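Local coordinates for geranyltranstransferase (Stenotrophomonas maltophilia, PDB 7LBJ), which probably catalyses the magnesium-dependent condensation of isoprenoid diphosphates, making farnesyl diphosphate or a longer polyprenyl diphosphate, at residues 19-23 with 49-54; 42-47 with 107-113; 229-233 with 260-264; 11-15 with 286-291. All coordinates share one frame; numbering follows the deposited sequence.

Contact 1 of 4, residues 19-23 with 49-54; sequences RDRIE and LGGGKR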
loop_
_atom_site.group_PDB
_atom_site.type_symbol
_atom_site.label_atom_id
_atom_site.label_comp_id
_atom_site.label_asym_id
_atom_site.label_seq_id
_atom_site.Cartn_x
_atom_site.Cartn_y
_atom_site.Cartn_z
ATOM N N ARG A 19 -8.749 -14.229 -18.405
ATOM C CA ARG A 19 -9.772 -13.382 -17.789
ATOM C C ARG A 19 -10.661 -14.179 -16.838
ATOM O O ARG A 19 -11.032 -13.684 -15.765
ATOM C CB ARG A 19 -10.609 -12.696 -18.866
ATOM C CG ARG A 19 -9.909 -11.473 -19.482
ATOM C CD ARG A 19 -10.579 -10.954 -20.756
ATOM N NE ARG A 19 -9.925 -9.726 -21.215
ATOM C CZ ARG A 19 -9.879 -9.323 -22.475
ATOM N NH1 ARG A 19 -10.424 -10.037 -23.456
ATOM N NH2 ARG A 19 -9.252 -8.184 -22.766
ATOM N N ASP A 20 -11.022 -15.407 -17.212
ATOM C CA ASP A 20 -11.760 -16.260 -16.282
ATOM C C ASP A 20 -10.904 -16.620 -15.081
ATOM O O ASP A 20 -11.387 -16.624 -13.943
ATOM C CB ASP A 20 -12.226 -17.534 -16.981
ATOM C CG ASP A 20 -13.304 -17.269 -18.000
ATOM O OD1 ASP A 20 -13.959 -16.208 -17.893
ATOM O OD2 ASP A 20 -13.512 -18.134 -18.885
ATOM N N ARG A 21 -9.634 -16.936 -15.324
ATOM C CA ARG A 21 -8.737 -17.340 -14.252
ATOM C C ARG A 21 -8.571 -16.219 -13.232
ATOM O O ARG A 21 -8.662 -16.452 -12.020
ATOM C CB ARG A 21 -7.384 -17.749 -14.841
ATOM C CG ARG A 21 -6.393 -18.169 -13.795
ATOM C CD ARG A 21 -5.121 -18.756 -14.377
ATOM N NE ARG A 21 -4.355 -19.365 -13.294
ATOM C CZ ARG A 21 -4.431 -20.640 -12.954
ATOM N NH1 ARG A 21 -5.177 -21.496 -13.644
ATOM N NH2 ARG A 21 -3.757 -21.068 -11.885
ATOM N N ILE A 22 -8.324 -14.990 -13.704
ATOM C CA ILE A 22 -8.088 -13.900 -12.754
ATOM C C ILE A 22 -9.369 -13.551 -11.988
ATOM O O ILE A 22 -9.314 -13.202 -10.796
ATOM C CB ILE A 22 -7.453 -12.680 -13.467
ATOM C CG1 ILE A 22 -6.676 -11.802 -12.456
ATOM C CG2 ILE A 22 -8.484 -11.825 -14.210
ATOM C CD1 ILE A 22 -5.439 -12.480 -11.888
ATOM N N GLU A 23 -10.536 -13.682 -12.624
ATOM C CA GLU A 23 -11.790 -13.491 -11.903
ATOM C C GLU A 23 -11.911 -14.478 -10.743
ATOM O O GLU A 23 -12.263 -14.097 -9.614
ATOM C CB GLU A 23 -12.968 -13.645 -12.860
ATOM C CG GLU A 23 -14.280 -13.142 -12.294
ATOM C CD GLU A 23 -14.329 -11.626 -12.200
ATOM O OE1 GLU A 23 -13.649 -10.949 -13.007
ATOM O OE2 GLU A 23 -15.049 -11.115 -11.313
ATOM N N LEU A 49 -14.066 -7.004 -8.613
ATOM C CA LEU A 49 -14.685 -8.136 -9.287
ATOM C C LEU A 49 -15.673 -7.646 -10.344
ATOM O O LEU A 49 -16.072 -6.476 -10.373
ATOM C CB LEU A 49 -15.396 -9.075 -8.292
ATOM C CG LEU A 49 -14.500 -9.669 -7.177
ATOM C CD1 LEU A 49 -15.245 -10.603 -6.245
ATOM C CD2 LEU A 49 -13.288 -10.368 -7.779
ATOM N N GLY A 50 -16.061 -8.561 -11.222
ATOM C CA GLY A 50 -17.067 -8.270 -12.224
ATOM C C GLY A 50 -16.544 -8.043 -13.623
ATOM O O GLY A 50 -17.229 -7.382 -14.418
ATOM N N GLY A 51 -15.362 -8.561 -13.952
ATOM C CA GLY A 51 -14.909 -8.591 -15.332
ATOM C C GLY A 51 -14.094 -7.390 -15.764
ATOM O O GLY A 51 -13.312 -6.855 -14.975
ATOM N N GLY A 52 -14.261 -6.959 -17.013
ATOM C CA GLY A 52 -13.432 -5.901 -17.557
ATOM C C GLY A 52 -12.267 -6.444 -18.367
ATOM O O GLY A 52 -12.049 -7.655 -18.485
ATOM N N LYS A 53 -11.497 -5.503 -18.940
ATOM C CA LYS A 53 -10.443 -5.886 -19.878
ATOM C C LYS A 53 -9.343 -6.696 -19.210
ATOM O O LYS A 53 -8.742 -7.548 -19.871
ATOM C CB LYS A 53 -9.826 -4.655 -20.556
ATOM C CG LYS A 53 -10.757 -3.844 -21.440
ATOM C CD LYS A 53 -10.078 -2.516 -21.813
ATOM C CE LYS A 53 -11.014 -1.573 -22.542
ATOM N NZ LYS A 53 -11.043 -1.867 -23.996
ATOM N N ARG A 54 -9.049 -6.428 -17.924
ATOM C CA ARG A 54 -7.959 -7.082 -17.181
ATOM C C ARG A 54 -6.628 -6.949 -17.925
ATOM O O ARG A 54 -5.836 -7.889 -18.002
ATOM C CB ARG A 54 -8.272 -8.562 -16.904
ATOM C CG ARG A 54 -9.598 -8.830 -16.208
ATOM C CD ARG A 54 -9.665 -8.179 -14.821
ATOM N NE ARG A 54 -10.768 -8.731 -14.028
ATOM C CZ ARG A 54 -11.215 -8.183 -12.907
ATOM N NH1 ARG A 54 -10.673 -7.070 -12.418
ATOM N NH2 ARG A 54 -12.230 -8.757 -12.265
HETATM O O HOH W 1 -12.070 -11.105 -15.213
#
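E23 OE1 takes hydrogen from three sources: R54 NH2 at 2.7 Å, a bridging water at 2.7 Å and, weakly, G51 N at 3.1 Å. The first is also a salt bridge: the carboxylate oxygen lies in the plane of the guanidinium, at its edge, while the two flat groups are turned 32° apart. The other oxygen, OE2, receives a nearly straight bond from G50 N (2.7 Å, 173°) on its syn side. A bend in the E23 chain at chi2 (72°) carries the carboxylate across to these donors, so that both its oxygens are used. The same water accepts from R54 NE and donates to R19 O, tying the helix backbone to the arginine. G51 O lies 3.2 Å above the centre of the R54 guanidinium, over one face, while the CG2 methyl of I22 packs against the arginine's CG at 3.8 Å. At the other end R19 reaches out extended and grips K53 O side-on, with NE at 2.8 Å and NH2 at 3.0 Å. Backbone angles that suit glycine at G50 and G51 let the turn present its N-H groups to the carboxylate. The sequence GGGKR belongs to a family motif which in related synthases lies beside the isopentenyl diphosphate site; here K53 NZ bonds to H300 O at the C-terminus. R54 occupies the N-cap position of helix 55-65 and makes a second salt bridge, to E82 of helix 75-92, while I22 packs on P57 and M79, joining helix 11-29 directly to both helices.

Contact 2 of 4, residues 42-47 with 107-113; sequences QAMRYS and PTTHVAF. With EDO (1,2-ethanediol), chain D.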
loop_
_atom_site.group_PDB
_atom_site.type_symbol
_atom_site.label_atom_id
_atom_site.label_comp_id
_atom_site.label_asym_id
_atom_site.label_seq_id
_atom_site.Cartn_x
_atom_site.Cartn_y
_atom_site.Cartn_z
ATOM N N GLN A 42 -17.330 -5.900 1.207
ATOM C CA GLN A 42 -18.216 -5.759 0.056
ATOM C C GLN A 42 -17.685 -4.708 -0.901
ATOM O O GLN A 42 -17.706 -4.895 -2.126
ATOM C CB GLN A 42 -19.625 -5.381 0.523
ATOM C CG GLN A 42 -20.383 -6.486 1.194
ATOM C CD GLN A 42 -21.626 -5.976 1.918
ATOM O OE1 GLN A 42 -22.131 -4.889 1.616
ATOM N NE2 GLN A 42 -22.105 -6.746 2.897
ATOM N N ALA A 43 -17.178 -3.600 -0.351
ATOM C CA ALA A 43 -16.700 -2.508 -1.190
ATOM C C ALA A 43 -15.406 -2.880 -1.894
ATOM O O ALA A 43 -15.185 -2.485 -3.044
ATOM C CB ALA A 43 -16.511 -1.254 -0.345
ATOM N N MET A 44 -14.523 -3.611 -1.209
ATOM C CA MET A 44 -13.325 -4.110 -1.868
ATOM C C MET A 44 -13.687 -4.980 -3.071
ATOM O O MET A 44 -13.120 -4.825 -4.161
ATOM C CB MET A 44 -12.479 -4.890 -0.862
ATOM C CG MET A 44 -11.815 -3.995 0.201
ATOM S SD MET A 44 -11.122 -4.998 1.547
ATOM C CE MET A 44 -9.734 -5.785 0.721
ATOM N N ARG A 45 -14.639 -5.897 -2.892
ATOM C CA ARG A 45 -15.032 -6.778 -3.991
ATOM C C ARG A 45 -15.732 -6.007 -5.092
ATOM O O ARG A 45 -15.475 -6.244 -6.277
ATOM C CB ARG A 45 -15.944 -7.890 -3.479
ATOM C CG ARG A 45 -15.221 -8.908 -2.642
ATOM C CD ARG A 45 -16.177 -9.852 -1.914
ATOM N NE ARG A 45 -15.403 -11.026 -1.558
ATOM C CZ ARG A 45 -15.252 -12.085 -2.343
ATOM N NH1 ARG A 45 -16.022 -12.278 -3.400
ATOM N NH2 ARG A 45 -14.311 -12.978 -2.050
ATOM N N TYR A 46 -16.636 -5.097 -4.715
ATOM C CA TYR A 46 -17.329 -4.269 -5.697
ATOM C C TYR A 46 -16.345 -3.528 -6.586
ATOM O O TYR A 46 -16.627 -3.284 -7.772
ATOM C CB TYR A 46 -18.235 -3.278 -4.972
ATOM C CG TYR A 46 -19.079 -2.390 -5.851
ATOM C CD1 TYR A 46 -20.280 -2.847 -6.383
ATOM C CD2 TYR A 46 -18.697 -1.084 -6.131
ATOM C CE1 TYR A 46 -21.076 -2.027 -7.179
ATOM C CE2 TYR A 46 -19.492 -0.254 -6.943
ATOM C CZ TYR A 46 -20.679 -0.732 -7.458
ATOM O OH TYR A 46 -21.473 0.092 -8.256
ATOM N N SER A 47 -15.195 -3.154 -6.024
ATOM C CA SER A 47 -14.198 -2.364 -6.728
ATOM C C SER A 47 -13.287 -3.182 -7.631
ATOM O O SER A 47 -12.510 -2.583 -8.380
ATOM C CB SER A 47 -13.318 -1.604 -5.709
ATOM O OG SER A 47 -14.114 -0.796 -4.858
ATOM N N PRO A 107 -22.519 2.519 -10.469
ATOM C CA PRO A 107 -22.086 3.571 -9.543
ATOM C C PRO A 107 -20.663 3.326 -9.064
ATOM O O PRO A 107 -20.258 2.186 -8.828
ATOM C CB PRO A 107 -23.094 3.472 -8.393
ATOM C CG PRO A 107 -24.344 2.928 -9.037
ATOM C CD PRO A 107 -23.848 1.978 -10.113
ATOM N N THR A 108 -19.897 4.407 -8.934
ATOM C CA THR A 108 -18.553 4.284 -8.373
ATOM C C THR A 108 -18.636 3.844 -6.911
ATOM O O THR A 108 -19.690 3.888 -6.281
ATOM C CB THR A 108 -17.793 5.600 -8.517
ATOM O OG1 THR A 108 -18.597 6.663 -8.001
ATOM C CG2 THR A 108 -17.492 5.880 -10.000
ATOM N N THR A 109 -17.496 3.421 -6.351
ATOM C CA THR A 109 -17.550 2.764 -5.048
ATOM C C THR A 109 -18.034 3.707 -3.947
ATOM O O THR A 109 -18.782 3.294 -3.054
ATOM C CB THR A 109 -16.178 2.174 -4.703
ATOM O OG1 THR A 109 -15.820 1.213 -5.703
ATOM C CG2 THR A 109 -16.201 1.473 -3.320
ATOM N N HIS A 110 -17.632 4.982 -3.989
ATOM C CA HIS A 110 -18.072 5.905 -2.948
ATOM C C HIS A 110 -19.547 6.280 -3.092
ATOM O O HIS A 110 -20.173 6.671 -2.093
ATOM C CB HIS A 110 -17.201 7.173 -2.941
ATOM C CG HIS A 110 -17.387 8.034 -4.150
ATOM N ND1 HIS A 110 -16.672 7.847 -5.313
ATOM C CD2 HIS A 110 -18.220 9.078 -4.382
ATOM C CE1 HIS A 110 -17.063 8.739 -6.213
ATOM N NE2 HIS A 110 -17.996 9.497 -5.671
ATOM N N VAL A 111 -20.121 6.153 -4.297
ATOM C CA VAL A 111 -21.563 6.328 -4.462
ATOM C C VAL A 111 -22.313 5.084 -3.992
ATOM O O VAL A 111 -23.320 5.184 -3.284
ATOM C CB VAL A 111 -21.903 6.674 -5.927
ATOM C CG1 VAL A 111 -23.421 6.841 -6.113
ATOM C CG2 VAL A 111 -21.197 7.935 -6.355
ATOM N N ALA A 112 -21.834 3.893 -4.365
ATOM C CA ALA A 112 -22.484 2.664 -3.919
ATOM C C ALA A 112 -22.422 2.505 -2.408
ATOM O O ALA A 112 -23.342 1.938 -1.803
ATOM C CB ALA A 112 -21.841 1.453 -4.600
ATOM N N PHE A 113 -21.338 2.971 -1.782
ATOM C CA PHE A 113 -21.157 2.832 -0.347
ATOM C C PHE A 113 -21.123 4.233 0.238
ATOM O O PHE A 113 -22.173 4.879 0.353
ATOM C CB PHE A 113 -19.912 1.978 -0.054
ATOM C CG PHE A 113 -20.050 0.555 -0.545
ATOM C CD1 PHE A 113 -19.757 0.231 -1.865
ATOM C CD2 PHE A 113 -20.530 -0.440 0.293
ATOM C CE1 PHE A 113 -19.914 -1.073 -2.332
ATOM C CE2 PHE A 113 -20.686 -1.748 -0.171
ATOM C CZ PHE A 113 -20.379 -2.056 -1.477
HETATM C C1 EDO D . -21.068 9.885 -2.314
HETATM O O1 EDO D . -20.195 10.934 -1.871
HETATM C C2 EDO D . -21.753 9.236 -1.115
HETATM O O2 EDO D . -22.363 7.992 -1.507
#
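Y46 and F113 meet first through the tyrosine CB, which sits at the edge of the phenylalanine ring, 3.8 Å from CE1. With CG anti to the backbone N (chi1 -177°), the tyrosine ring extends across to segment 107-113. An edge of F113 then faces its ring in an offset T-shaped pair, planes 72° apart, and A112 CB makes an off-centre CH-pi contact 4.1 Å from the tyrosine centroid. CD2 passes T109 OG1 at the ring edge, CE2 comes near P107 O, and finally Y46 OH donates to P107 O at 2.5 Å, a very short bond whose exact length is doubtful. The tyrosine of helix 38-46 thus spans to the short hairpin and helix that follow the first aspartate-rich region of this largely helical prenyl synthase fold, where T108 OG1 bonds to D100 O. Over one face of F113, A43 CB stands 3.8 Å from the ring centroid, only 7° off the normal, in a CH-pi contact. S47 OG donates to A43 O at 2.7 Å and comes within 2.8 Å of T109 OG1, both hydroxyl-bearing side chains resting on V90 of helix 75-92.

Contact 3 of 4, residues 229-233 with 260-264; sequences ILDVE and MDGAK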
loop_
_atom_site.group_PDB
_atom_site.type_symbol
_atom_site.label_atom_id
_atom_site.label_comp_id
_atom_site.label_asym_id
_atom_site.label_seq_id
_atom_site.Cartn_x
_atom_site.Cartn_y
_atom_site.Cartn_z
ATOM N N ILE A 229 -7.807 9.780 -28.574
ATOM C CA ILE A 229 -8.464 9.818 -29.878
ATOM C C ILE A 229 -9.927 9.417 -29.751
ATOM O O ILE A 229 -10.816 10.050 -30.342
ATOM C CB ILE A 229 -7.705 8.930 -30.885
ATOM C CG1 ILE A 229 -6.363 9.567 -31.247
ATOM C CG2 ILE A 229 -8.534 8.726 -32.151
ATOM C CD1 ILE A 229 -5.391 8.603 -31.889
ATOM N N LEU A 230 -10.204 8.378 -28.959
ATOM C CA LEU A 230 -11.579 7.912 -28.792
ATOM C C LEU A 230 -12.442 8.961 -28.104
ATOM O O LEU A 230 -13.608 9.148 -28.471
ATOM C CB LEU A 230 -11.598 6.611 -27.995
ATOM C CG LEU A 230 -11.041 5.392 -28.718
ATOM C CD1 LEU A 230 -10.912 4.232 -27.743
ATOM C CD2 LEU A 230 -11.934 5.021 -29.889
ATOM N N ASP A 231 -11.890 9.641 -27.091
ATOM C CA ASP A 231 -12.623 10.702 -26.402
ATOM C C ASP A 231 -13.102 11.771 -27.379
ATOM O O ASP A 231 -14.247 12.230 -27.297
ATOM C CB ASP A 231 -11.747 11.322 -25.310
ATOM C CG ASP A 231 -11.626 10.439 -24.084
ATOM O OD1 ASP A 231 -12.413 9.477 -23.946
ATOM O OD2 ASP A 231 -10.736 10.705 -23.249
ATOM N N VAL A 232 -12.246 12.170 -28.326
ATOM C CA VAL A 232 -12.666 13.144 -29.333
ATOM C C VAL A 232 -13.689 12.528 -30.280
ATOM O O VAL A 232 -14.630 13.200 -30.723
ATOM C CB VAL A 232 -11.450 13.689 -30.102
ATOM C CG1 VAL A 232 -11.895 14.739 -31.111
ATOM C CG2 VAL A 232 -10.427 14.275 -29.143
ATOM N N GLU A 233 -13.523 11.247 -30.613
ATOM C CA GLU A 233 -14.442 10.608 -31.545
ATOM C C GLU A 233 -15.793 10.308 -30.909
ATOM O O GLU A 233 -16.789 10.187 -31.631
ATOM C CB GLU A 233 -13.808 9.339 -32.108
ATOM C CG GLU A 233 -12.687 9.629 -33.100
ATOM C CD GLU A 233 -12.081 8.374 -33.705
ATOM O OE1 GLU A 233 -12.337 7.267 -33.181
ATOM O OE2 GLU A 233 -11.347 8.500 -34.711
ATOM N N MET A 260 -5.538 16.159 -34.652
ATOM C CA MET A 260 -6.038 14.787 -34.665
ATOM C C MET A 260 -5.193 13.905 -35.579
ATOM O O MET A 260 -4.811 12.790 -35.203
ATOM C CB MET A 260 -7.509 14.771 -35.083
ATOM C CG MET A 260 -8.111 13.384 -35.158
ATOM S SD MET A 260 -7.977 12.430 -33.625
ATOM C CE MET A 260 -8.949 13.430 -32.540
ATOM N N ASP A 261 -4.890 14.392 -36.789
ATOM C CA ASP A 261 -3.989 13.661 -37.681
ATOM C C ASP A 261 -2.646 13.358 -37.014
ATOM O O ASP A 261 -2.088 12.262 -37.179
ATOM C CB ASP A 261 -3.772 14.462 -38.961
ATOM C CG ASP A 261 -4.951 14.362 -39.910
ATOM O OD1 ASP A 261 -5.968 13.731 -39.546
ATOM O OD2 ASP A 261 -4.854 14.912 -41.019
ATOM N N GLY A 262 -2.100 14.320 -36.269
ATOM C CA GLY A 262 -0.809 14.101 -35.633
ATOM C C GLY A 262 -0.860 13.022 -34.565
ATOM O O GLY A 262 0.066 12.215 -34.438
ATOM N N ALA A 263 -1.949 12.986 -33.792
ATOM C CA ALA A 263 -2.081 11.969 -32.751
ATOM C C ALA A 263 -2.298 10.590 -33.364
ATOM O O ALA A 263 -1.811 9.585 -32.834
ATOM C CB ALA A 263 -3.239 12.318 -31.809
ATOM N N LYS A 264 -3.040 10.516 -34.475
ATOM C CA LYS A 264 -3.200 9.234 -35.155
ATOM C C LYS A 264 -1.864 8.733 -35.691
ATOM O O LYS A 264 -1.552 7.539 -35.591
ATOM C CB LYS A 264 -4.234 9.351 -36.278
ATOM C CG LYS A 264 -5.681 9.400 -35.778
ATOM C CD LYS A 264 -6.658 9.527 -36.954
ATOM C CE LYS A 264 -8.100 9.486 -36.482
ATOM N NZ LYS A 264 -9.057 9.789 -37.598
#
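I229, V232 and M260 make up the apolar part of this contact. Having left the backbone with CG anti to N, the methionine chain bends at chi2 (56°) and again at chi3 (63°), which swings its methyl toward helix 206-233. There CE meets V232 tip to tip, 3.5 Å from CB, while the sulfur SD rests 4.0 Å from the CG2 methyl of I229. The other branch of I229 goes further across: CD1 lies 3.8 Å from A263 O and 4.0 Å from K264 CG, and CG1 is 4.2 Å from A263 CB. Charge contributes one long salt bridge, with E233 OE2 and K264 NZ 3.9 Å apart, the two extended side chains arriving from opposite directions. The short helix segments run largely antiparallel, at 143°, with axes 11.4 Å apart. P255 of helix 254-258 touches V232, M260 and A263 and so borders the interface. Segment 229-233 includes the end of the DDILD sequence typical of the second aspartate-rich motif of the family. With axes this widely spaced, long side chains have to bridge the gap; the join rests on van der Waals contact, and the distant ion pair probably adds little directional restraint.

Contact 4 of 4, residues 11-15 with 286-291; sequences AEVLF and DALRAL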
loop_
_atom_site.group_PDB
_atom_site.type_symbol
_atom_site.label_atom_id
_atom_site.label_comp_id
_atom_site.label_asym_id
_atom_site.label_seq_id
_atom_site.Cartn_x
_atom_site.Cartn_y
_atom_site.Cartn_z
ATOM N N ALA A 11 -4.379 -16.343 -29.285
ATOM C CA ALA A 11 -4.437 -15.258 -28.310
ATOM C C ALA A 11 -5.851 -15.082 -27.778
ATOM O O ALA A 11 -6.047 -14.838 -26.584
ATOM C CB ALA A 11 -3.933 -13.954 -28.931
ATOM N N GLU A 12 -6.854 -15.200 -28.657
ATOM C CA GLU A 12 -8.231 -14.983 -28.228
ATOM C C GLU A 12 -8.644 -16.001 -27.167
ATOM O O GLU A 12 -9.293 -15.649 -26.176
ATOM C CB GLU A 12 -9.160 -15.056 -29.439
ATOM C CG GLU A 12 -10.631 -15.092 -29.081
ATOM C CD GLU A 12 -11.521 -15.360 -30.290
ATOM O OE1 GLU A 12 -11.111 -16.132 -31.190
ATOM O OE2 GLU A 12 -12.626 -14.787 -30.347
ATOM N N VAL A 13 -8.282 -17.268 -27.364
ATOM C CA VAL A 13 -8.590 -18.312 -26.387
ATOM C C VAL A 13 -7.822 -18.083 -25.088
ATOM O O VAL A 13 -8.374 -18.232 -23.989
ATOM C CB VAL A 13 -8.291 -19.693 -27.002
ATOM C CG1 VAL A 13 -8.089 -20.753 -25.912
ATOM C CG2 VAL A 13 -9.415 -20.101 -27.963
ATOM N N LEU A 14 -6.545 -17.713 -25.191
ATOM C CA LEU A 14 -5.748 -17.420 -23.997
ATOM C C LEU A 14 -6.334 -16.267 -23.198
ATOM O O LEU A 14 -6.397 -16.331 -21.960
ATOM C CB LEU A 14 -4.302 -17.114 -24.390
ATOM C CG LEU A 14 -3.478 -18.295 -24.907
ATOM C CD1 LEU A 14 -2.122 -17.839 -25.442
ATOM C CD2 LEU A 14 -3.305 -19.357 -23.807
ATOM N N PHE A 15 -6.747 -15.190 -23.875
ATOM C CA PHE A 15 -7.281 -14.040 -23.150
ATOM C C PHE A 15 -8.551 -14.409 -22.394
ATOM O O PHE A 15 -8.748 -13.975 -21.255
ATOM C CB PHE A 15 -7.575 -12.872 -24.094
ATOM C CG PHE A 15 -6.347 -12.228 -24.696
ATOM C CD1 PHE A 15 -5.071 -12.579 -24.292
ATOM C CD2 PHE A 15 -6.491 -11.256 -25.680
ATOM C CE1 PHE A 15 -3.952 -11.973 -24.869
ATOM C CE2 PHE A 15 -5.380 -10.646 -26.254
ATOM C CZ PHE A 15 -4.109 -11.004 -25.842
ATOM N N ASP A 286 2.681 -14.275 -29.506
ATOM C CA ASP A 286 1.426 -13.840 -30.117
ATOM C C ASP A 286 0.477 -13.207 -29.106
ATOM O O ASP A 286 -0.288 -12.303 -29.468
ATOM C CB ASP A 286 0.733 -15.007 -30.835
ATOM C CG ASP A 286 1.284 -15.242 -32.235
ATOM O OD1 ASP A 286 2.053 -14.390 -32.730
ATOM O OD2 ASP A 286 0.942 -16.268 -32.850
ATOM N N ALA A 287 0.485 -13.670 -27.848
ATOM C CA ALA A 287 -0.380 -13.056 -26.844
ATOM C C ALA A 287 0.042 -11.611 -26.578
ATOM O O ALA A 287 -0.795 -10.699 -26.586
ATOM C CB ALA A 287 -0.368 -13.877 -25.553
ATOM N N LEU A 288 1.336 -11.376 -26.361
ATOM C CA LEU A 288 1.794 -9.997 -26.192
ATOM C C LEU A 288 1.483 -9.169 -27.432
ATOM O O LEU A 288 1.046 -8.017 -27.325
ATOM C CB LEU A 288 3.295 -9.952 -25.895
ATOM C CG LEU A 288 3.748 -10.155 -24.455
ATOM C CD1 LEU A 288 5.262 -10.068 -24.392
ATOM C CD2 LEU A 288 3.120 -9.105 -23.541
ATOM N N ARG A 289 1.688 -9.747 -28.621
ATOM C CA ARG A 289 1.415 -9.004 -29.848
ATOM C C ARG A 289 -0.038 -8.576 -29.901
ATOM O O ARG A 289 -0.350 -7.469 -30.353
ATOM C CB ARG A 289 1.749 -9.843 -31.076
ATOM C CG ARG A 289 3.231 -9.951 -31.398
ATOM C CD ARG A 289 3.425 -10.960 -32.549
ATOM N NE ARG A 289 4.841 -11.159 -32.833
ATOM C CZ ARG A 289 5.466 -12.328 -32.818
ATOM N NH1 ARG A 289 4.812 -13.469 -32.638
ATOM N NH2 ARG A 289 6.780 -12.357 -33.013
ATOM N N ALA A 290 -0.942 -9.436 -29.419
ATOM C CA ALA A 290 -2.360 -9.124 -29.495
ATOM C C ALA A 290 -2.775 -8.097 -28.458
ATOM O O ALA A 290 -3.749 -7.365 -28.684
ATOM C CB ALA A 290 -3.199 -10.404 -29.355
ATOM N N LEU A 291 -2.078 -8.032 -27.320
ATOM C CA LEU A 291 -2.340 -6.950 -26.374
ATOM C C LEU A 291 -1.920 -5.610 -26.961
ATOM O O LEU A 291 -2.593 -4.597 -26.755
ATOM C CB LEU A 291 -1.627 -7.206 -25.039
ATOM C CG LEU A 291 -2.114 -8.433 -24.268
ATOM C CD1 LEU A 291 -1.227 -8.728 -23.056
ATOM C CD2 LEU A 291 -3.568 -8.247 -23.837
#
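F15 puts the end of its ring against three residues at the start of helix 286-297. CZ is 3.5 Å from L291 CD2 and 3.7 Å from A290 CB, and it also comes within 3.4 Å of A287 O, which lies at the ring edge near its plane. Beside it the two methyls of A11 and A290 touch, CB to CB at 3.6 Å, and L14 CD1 makes a looser contact with A287 CB at 4.3 Å. Alanines at these positions let the backbones come close: the CA atoms of A11 and A287 are 4.8 Å apart, with the short helix segments almost perpendicular (84°). The setting of the ring follows from its second torsion, chi2 -7°, which lays one face over the carbonyl oxygen of its own helix turn; A11 O is 3.2 Å from the ring plane, offset toward the rim. Further out, helix 55-65 backs both partners, with A62 against A287 and L291, L59 against L291, and H65 against L14. On the far flank D286 OD1 and R289 NH1 form a salt bridge of 2.9 Å within the helix turn, and the arginine also bonds to the carbonyls of L278, Y281 and G282 just before that helix. Packing of this kind, the first helix of the chain laid across the start of the last, closes one end of the largely helical bundle of the prenyl synthase fold.

Contacts 1 and 4 both use helix 11-29, about 15 Å apart between centres: its start meets the last helix of the chain, its middle the glycine-rich turn. That turn follows directly on the helix end used in contact 2, whose centre is about 17 Å from that of contact 1, so the three are linked along the chain without otherwise touching. Contact 3 stands apart, with nearest atoms about 7 Å from contact 1 and about 15 Å from contact 2. Contact 2 follows the first aspartate-rich region in the chain and contact 3, about 32 Å away between centres, overlaps the end of the second; in related synthases both regions bind magnesium and the allylic diphosphate.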